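Side-chain contacts in acidocalcisomal pyrophosphatase (Trypanosoma cruzi, PDB 5CUV), which probably hydrolyses inorganic pyrophosphate to phosphate, with magnesium as cofactor: residues G325-K330 / K378-G383; V282-G287 / I395-Y400. All blocks are in the same frame, centred on the assembly; numbering follows the deposited sequence.

Contact 1. Residues G325-K330 / K378-G383; sequences GQMDWK and KFVFNG. With MG (magnesium ion), chain D.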
loop_
_atom_site.group_PDB
_atom_site.type_symbol
_atom_site.label_atom_id
_atom_site.label_comp_id
_atom_site.label_asym_id
_atom_site.label_seq_id
_atom_site.Cartn_x
_atom_site.Cartn_y
_atom_site.Cartn_z
ATOM N N GLY A 325 35.254 -2.073 22.550
ATOM C CA GLY A 325 35.660 -3.470 22.612
ATOM C C GLY A 325 34.542 -4.466 22.836
ATOM O O GLY A 325 34.735 -5.690 22.710
ATOM N N GLN A 326 33.365 -3.949 23.175
ATOM C CA GLN A 326 32.185 -4.795 23.406
ATOM C C GLN A 326 31.392 -4.981 22.094
ATOM O O GLN A 326 31.380 -4.081 21.241
ATOM C CB GLN A 326 31.322 -4.148 24.486
ATOM C CG GLN A 326 31.628 -4.648 25.860
ATOM C CD GLN A 326 31.270 -3.667 26.940
ATOM O OE1 GLN A 326 30.371 -2.824 26.789
ATOM N NE2 GLN A 326 31.967 -3.776 28.064
HETATM N N MSE A 327 30.787 -6.159 21.915
HETATM C CA MSE A 327 29.983 -6.440 20.729
HETATM C C MSE A 327 28.720 -5.704 20.971
HETATM O O MSE A 327 28.144 -5.812 22.024
HETATM C CB MSE A 327 29.738 -7.938 20.560
HETATM C CG MSE A 327 28.960 -8.290 19.302
HETATM SE SE MSE A 327 29.889 -7.921 17.665
HETATM C CE MSE A 327 31.147 -9.410 17.717
ATOM N N ASP A 328 28.266 -4.966 19.983
ATOM C CA ASP A 328 27.044 -4.201 20.141
ATOM C C ASP A 328 26.153 -4.302 18.886
ATOM O O ASP A 328 26.136 -3.448 18.014
ATOM C CB ASP A 328 27.480 -2.769 20.491
ATOM C CG ASP A 328 26.341 -1.755 20.466
ATOM O OD1 ASP A 328 25.207 -2.119 20.910
ATOM O OD2 ASP A 328 26.635 -0.583 20.029
ATOM N N TRP A 329 25.467 -5.429 18.821
ATOM C CA TRP A 329 24.540 -5.763 17.761
ATOM C C TRP A 329 23.388 -4.744 17.651
ATOM O O TRP A 329 22.905 -4.164 18.615
ATOM C CB TRP A 329 23.912 -7.147 18.006
ATOM C CG TRP A 329 24.840 -8.385 17.958
ATOM C CD1 TRP A 329 25.207 -9.186 19.023
ATOM C CD2 TRP A 329 25.552 -8.918 16.803
ATOM N NE1 TRP A 329 26.084 -10.141 18.610
ATOM C CE2 TRP A 329 26.329 -10.010 17.265
ATOM C CE3 TRP A 329 25.602 -8.577 15.444
ATOM C CZ2 TRP A 329 27.167 -10.767 16.415
ATOM C CZ3 TRP A 329 26.437 -9.341 14.594
ATOM C CH2 TRP A 329 27.210 -10.425 15.098
ATOM N N LYS A 330 22.948 -4.531 16.436
ATOM C CA LYS A 330 21.849 -3.647 16.171
ATOM C C LYS A 330 20.967 -4.453 15.218
ATOM O O LYS A 330 21.341 -4.677 14.061
ATOM C CB LYS A 330 22.402 -2.371 15.555
ATOM C CG LYS A 330 23.437 -1.783 16.497
ATOM C CD LYS A 330 23.301 -0.332 16.735
ATOM C CE LYS A 330 24.348 0.099 17.746
ATOM N NZ LYS A 330 23.966 -0.101 19.162
ATOM N N LYS A 378 34.236 0.461 14.735
ATOM C CA LYS A 378 34.557 -0.648 13.845
ATOM C C LYS A 378 33.375 -1.639 13.836
ATOM O O LYS A 378 32.539 -1.589 14.715
ATOM C CB LYS A 378 35.816 -1.343 14.363
ATOM C CG LYS A 378 37.051 -0.445 14.618
ATOM C CD LYS A 378 37.541 0.189 13.312
ATOM C CE LYS A 378 38.985 0.669 13.373
ATOM N NZ LYS A 378 39.971 -0.460 13.514
ATOM N N PHE A 379 33.317 -2.541 12.855
ATOM C CA PHE A 379 32.259 -3.567 12.779
ATOM C C PHE A 379 32.832 -4.973 12.521
ATOM O O PHE A 379 33.842 -5.126 11.813
ATOM C CB PHE A 379 31.293 -3.302 11.606
ATOM C CG PHE A 379 30.684 -1.963 11.619
ATOM C CD1 PHE A 379 31.448 -0.838 11.281
ATOM C CD2 PHE A 379 29.396 -1.788 12.116
ATOM C CE1 PHE A 379 30.941 0.458 11.452
ATOM C CE2 PHE A 379 28.864 -0.499 12.297
ATOM C CZ PHE A 379 29.645 0.635 11.965
ATOM N N VAL A 380 32.159 -5.996 13.049
ATOM C CA VAL A 380 32.547 -7.363 12.763
ATOM C C VAL A 380 31.977 -7.658 11.389
ATOM O O VAL A 380 31.257 -6.816 10.833
ATOM C CB VAL A 380 31.918 -8.303 13.695
ATOM C CG1 VAL A 380 32.478 -8.050 15.101
ATOM C CG2 VAL A 380 30.383 -8.164 13.577
ATOM N N PHE A 381 32.301 -8.823 10.821
ATOM C CA PHE A 381 31.822 -9.209 9.481
ATOM C C PHE A 381 31.958 -8.150 8.425
ATOM O O PHE A 381 31.106 -8.032 7.540
ATOM C CB PHE A 381 30.367 -9.635 9.514
ATOM C CG PHE A 381 30.130 -10.861 10.309
ATOM C CD1 PHE A 381 29.936 -10.784 11.657
ATOM C CD2 PHE A 381 30.175 -12.085 9.720
ATOM C CE1 PHE A 381 29.795 -11.931 12.419
ATOM C CE2 PHE A 381 30.029 -13.241 10.467
ATOM C CZ PHE A 381 29.842 -13.155 11.821
ATOM N N ASN A 382 33.026 -7.373 8.511
ATOM C CA ASN A 382 33.278 -6.351 7.509
ATOM C C ASN A 382 32.157 -5.346 7.369
ATOM O O ASN A 382 31.912 -4.846 6.266
ATOM C CB ASN A 382 33.557 -7.009 6.145
ATOM C CG ASN A 382 34.799 -7.947 6.178
ATOM O OD1 ASN A 382 34.693 -9.138 6.556
ATOM N ND2 ASN A 382 35.975 -7.403 5.812
ATOM N N GLY A 383 31.476 -5.044 8.477
ATOM C CA GLY A 383 30.388 -4.081 8.403
ATOM C C GLY A 383 29.223 -4.448 7.492
ATOM O O GLY A 383 28.386 -3.591 7.202
HETATM MG MG MG D . 23.711 -2.561 22.819
#

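Contact 2. Residues V282-G287 / I395-Y400; sequences VVFEGG and IDESHY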
loop_
_atom_site.group_PDB
_atom_site.type_symbol
_atom_site.label_atom_id
_atom_site.label_comp_id
_atom_site.label_asym_id
_atom_site.label_seq_id
_atom_site.Cartn_x
_atom_site.Cartn_y
_atom_site.Cartn_z
ATOM N N VAL A 282 30.900 -13.820 29.149
ATOM C CA VAL A 282 30.578 -14.718 28.067
ATOM C C VAL A 282 29.757 -15.767 28.874
ATOM O O VAL A 282 30.097 -16.019 30.035
ATOM C CB VAL A 282 31.863 -15.317 27.472
ATOM C CG1 VAL A 282 31.546 -16.613 26.760
ATOM C CG2 VAL A 282 32.487 -14.317 26.504
ATOM N N VAL A 283 28.668 -16.329 28.322
ATOM C CA VAL A 283 27.879 -17.335 29.078
ATOM C C VAL A 283 27.834 -18.749 28.418
ATOM O O VAL A 283 27.525 -19.737 29.084
ATOM C CB VAL A 283 26.386 -16.802 29.456
ATOM C CG1 VAL A 283 26.360 -15.265 29.534
ATOM C CG2 VAL A 283 25.336 -17.304 28.474
ATOM N N PHE A 284 28.131 -18.840 27.117
ATOM C CA PHE A 284 28.205 -20.140 26.417
ATOM C C PHE A 284 29.431 -20.124 25.507
ATOM O O PHE A 284 29.959 -19.044 25.198
ATOM C CB PHE A 284 26.922 -20.506 25.634
ATOM C CG PHE A 284 26.322 -19.376 24.858
ATOM C CD1 PHE A 284 25.912 -18.206 25.501
ATOM C CD2 PHE A 284 26.135 -19.489 23.486
ATOM C CE1 PHE A 284 25.328 -17.168 24.797
ATOM C CE2 PHE A 284 25.542 -18.447 22.758
ATOM C CZ PHE A 284 25.139 -17.285 23.417
ATOM N N GLU A 285 29.871 -21.329 25.116
ATOM C CA GLU A 285 31.090 -21.592 24.310
ATOM C C GLU A 285 31.471 -20.775 23.042
ATOM O O GLU A 285 32.618 -20.811 22.591
ATOM C CB GLU A 285 31.175 -23.107 24.028
ATOM C CG GLU A 285 31.250 -23.929 25.341
ATOM C CD GLU A 285 31.479 -25.434 25.141
ATOM O OE1 GLU A 285 31.092 -25.963 24.070
ATOM O OE2 GLU A 285 32.032 -26.084 26.065
ATOM N N GLY A 286 30.519 -20.049 22.476
ATOM C CA GLY A 286 30.799 -19.194 21.335
ATOM C C GLY A 286 30.275 -17.835 21.787
ATOM O O GLY A 286 29.662 -17.077 21.023
ATOM N N GLY A 287 30.493 -17.568 23.071
ATOM C CA GLY A 287 30.051 -16.334 23.681
ATOM C C GLY A 287 30.871 -15.108 23.305
ATOM O O GLY A 287 32.098 -15.112 23.242
ATOM N N ILE A 395 19.455 -13.300 18.269
ATOM C CA ILE A 395 18.371 -12.946 19.152
ATOM C C ILE A 395 18.020 -14.047 20.093
ATOM O O ILE A 395 17.691 -13.748 21.225
ATOM C CB ILE A 395 17.117 -12.436 18.349
ATOM C CG1 ILE A 395 17.568 -11.231 17.470
ATOM C CG2 ILE A 395 15.979 -12.117 19.315
ATOM C CD1 ILE A 395 16.493 -10.510 16.744
ATOM N N ASP A 396 18.109 -15.308 19.663
ATOM C CA ASP A 396 17.794 -16.424 20.588
ATOM C C ASP A 396 18.846 -16.623 21.659
ATOM O O ASP A 396 18.528 -16.955 22.810
ATOM C CB ASP A 396 17.651 -17.741 19.865
ATOM C CG ASP A 396 16.305 -17.905 19.263
ATOM O OD1 ASP A 396 15.700 -16.908 18.749
ATOM O OD2 ASP A 396 15.841 -19.055 19.295
ATOM N N GLU A 397 20.107 -16.448 21.267
ATOM C CA GLU A 397 21.185 -16.591 22.207
ATOM C C GLU A 397 20.988 -15.510 23.256
ATOM O O GLU A 397 21.199 -15.714 24.455
ATOM C CB GLU A 397 22.532 -16.506 21.467
ATOM C CG GLU A 397 22.688 -17.750 20.603
ATOM C CD GLU A 397 23.949 -17.830 19.706
ATOM O OE1 GLU A 397 24.241 -16.861 18.946
ATOM O OE2 GLU A 397 24.628 -18.906 19.731
ATOM N N SER A 398 20.492 -14.377 22.803
ATOM C CA SER A 398 20.282 -13.273 23.687
ATOM C C SER A 398 19.095 -13.557 24.570
ATOM O O SER A 398 18.986 -13.070 25.701
ATOM C CB SER A 398 20.037 -12.016 22.873
ATOM O OG SER A 398 20.010 -10.902 23.732
ATOM N N HIS A 399 18.166 -14.327 24.042
ATOM C CA HIS A 399 17.016 -14.617 24.854
ATOM C C HIS A 399 17.481 -15.654 25.896
ATOM O O HIS A 399 17.175 -15.566 27.108
ATOM C CB HIS A 399 15.883 -15.121 23.978
ATOM C CG HIS A 399 14.617 -15.334 24.722
ATOM N ND1 HIS A 399 14.159 -14.450 25.675
ATOM C CD2 HIS A 399 13.688 -16.307 24.636
ATOM C CE1 HIS A 399 12.998 -14.873 26.145
ATOM N NE2 HIS A 399 12.692 -16.000 25.528
ATOM N N TYR A 400 18.247 -16.625 25.418
ATOM C CA TYR A 400 18.770 -17.637 26.289
ATOM C C TYR A 400 19.518 -16.996 27.494
ATOM O O TYR A 400 19.181 -17.303 28.649
ATOM C CB TYR A 400 19.674 -18.618 25.487
ATOM C CG TYR A 400 20.386 -19.597 26.415
ATOM C CD1 TYR A 400 19.794 -20.822 26.750
ATOM C CD2 TYR A 400 21.597 -19.232 27.063
ATOM C CE1 TYR A 400 20.369 -21.655 27.702
ATOM C CE2 TYR A 400 22.172 -20.040 28.008
ATOM C CZ TYR A 400 21.557 -21.261 28.337
ATOM O OH TYR A 400 22.102 -22.082 29.340
#

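Contact 1. Residues G325-K330 / K378-G383
Met327, a selenomethionine, meets Val380 tip to tip. Its CE lies 3.2 Å from Val380 CG1, and its SE lies 3.6 Å from the same methyl. The Met327 side chain is bent at chi2 and chi3 (66° and 75°), which swings SE and CE over to the valine. Met327 CG lies over one face of the Trp329 ring, offset toward the rim. This is the more closely packed part, where Met327 and Trp329 are buried. Val380 CG2 approaches the far end of the indole obliquely, 4.2 Å from Trp329 CH2.

The packing is looser toward Phe381. Phe381 CE1 comes to the edge of the indole, near its plane, 4.0 Å from Trp329 CH2. Phe381, partly exposed, sits on a turn closed by the 3.0 Å hydrogen bond from Gly383 N to Val380 O, and its ring meets Phe390 edge-to-face.

Asp328 points the other way from the same strand. Its OD1 binds the magnesium ion at 2.5 Å, and Lys330 makes a salt bridge to its OD2. Asp291 and Asp296 complete the protein side of this metal site. Alternate residues thus divide apolar packing from metal binding, as fits a barrel strand of a family I pyrophosphatase active site.

Contact 2. Residues V282-G287 / I395-Y400
Glu397 runs along the CZ-CE2 edge of the Phe284 ring, the side chains crossing at about a right angle. Following the glutamate from its root, CB comes first to the end of the ring, 3.3 Å from Phe284 CZ. CG is next, 3.6 Å from Phe284 CE2. CD stays near the same carbon, at 3.5 Å from Phe284 CE2. At the tip, OE2 reaches the ring edge in the plane of the ring, with Phe284 CE2 at 3.2 Å. The side chain is extended beyond CG (chi2 177°), which keeps it along this edge. The carboxylate is turned 57° from the ring plane. An oxygen near the plane at the rim meets the C-H at CE2, an approach that would suit a carboxylate; the short distance should not be pressed at this resolution.

CB of Phe284 already points toward the helix, and chi1 of 43° sets CG between the backbone N and the carbonyl carbon. Its backbone turns sharply just after, and a weak hydrogen bond from Gly287 N to Phe284 O spans that turn.

Val283 makes the second, slighter touch. Its CG2 is near the plane of the Tyr400 ring, at the edge, 4.2 Å from Tyr400 CE2. This methyl also lies in plane at the edge of the Phe284 ring, so it stands beside both aromatics. Tyr400 is exposed, and this is the more open flank of the contact.

Met401 and Asn404 add to the same helix face, Met401 touching both Val283 and Phe284. Ser398 points away from 282-287, and its OG is hydrogen-bonded to Trp277 N. The arrangement is surface packing of the 282-287 loop, between strands 269-272 and 296-299, against helix 388-412, the C-terminal helix of the pyrophosphatase domain.

Overall arrangement
After the N-terminal helices and the strands up to 269-272, the chain reaches 282-287, the first segment of either contact. It then passes through strand 296-299 and strand 310-323 to 325-330. Helix 357-367 comes next, and the loop 378-383 returns to strand 326-335, closing contact 1 over 47 residues. Strand 386-387 leads into helix 388-412, where 395-400 closes contact 2 over 107 residues. Contact 1 is therefore nested inside the loop of contact 2. The centres are 16 Å apart, and the nearest atoms are about 7 Å apart. Contact 1 joins a sheet strand to a late loop; contact 2 joins an earlier loop to the last helix.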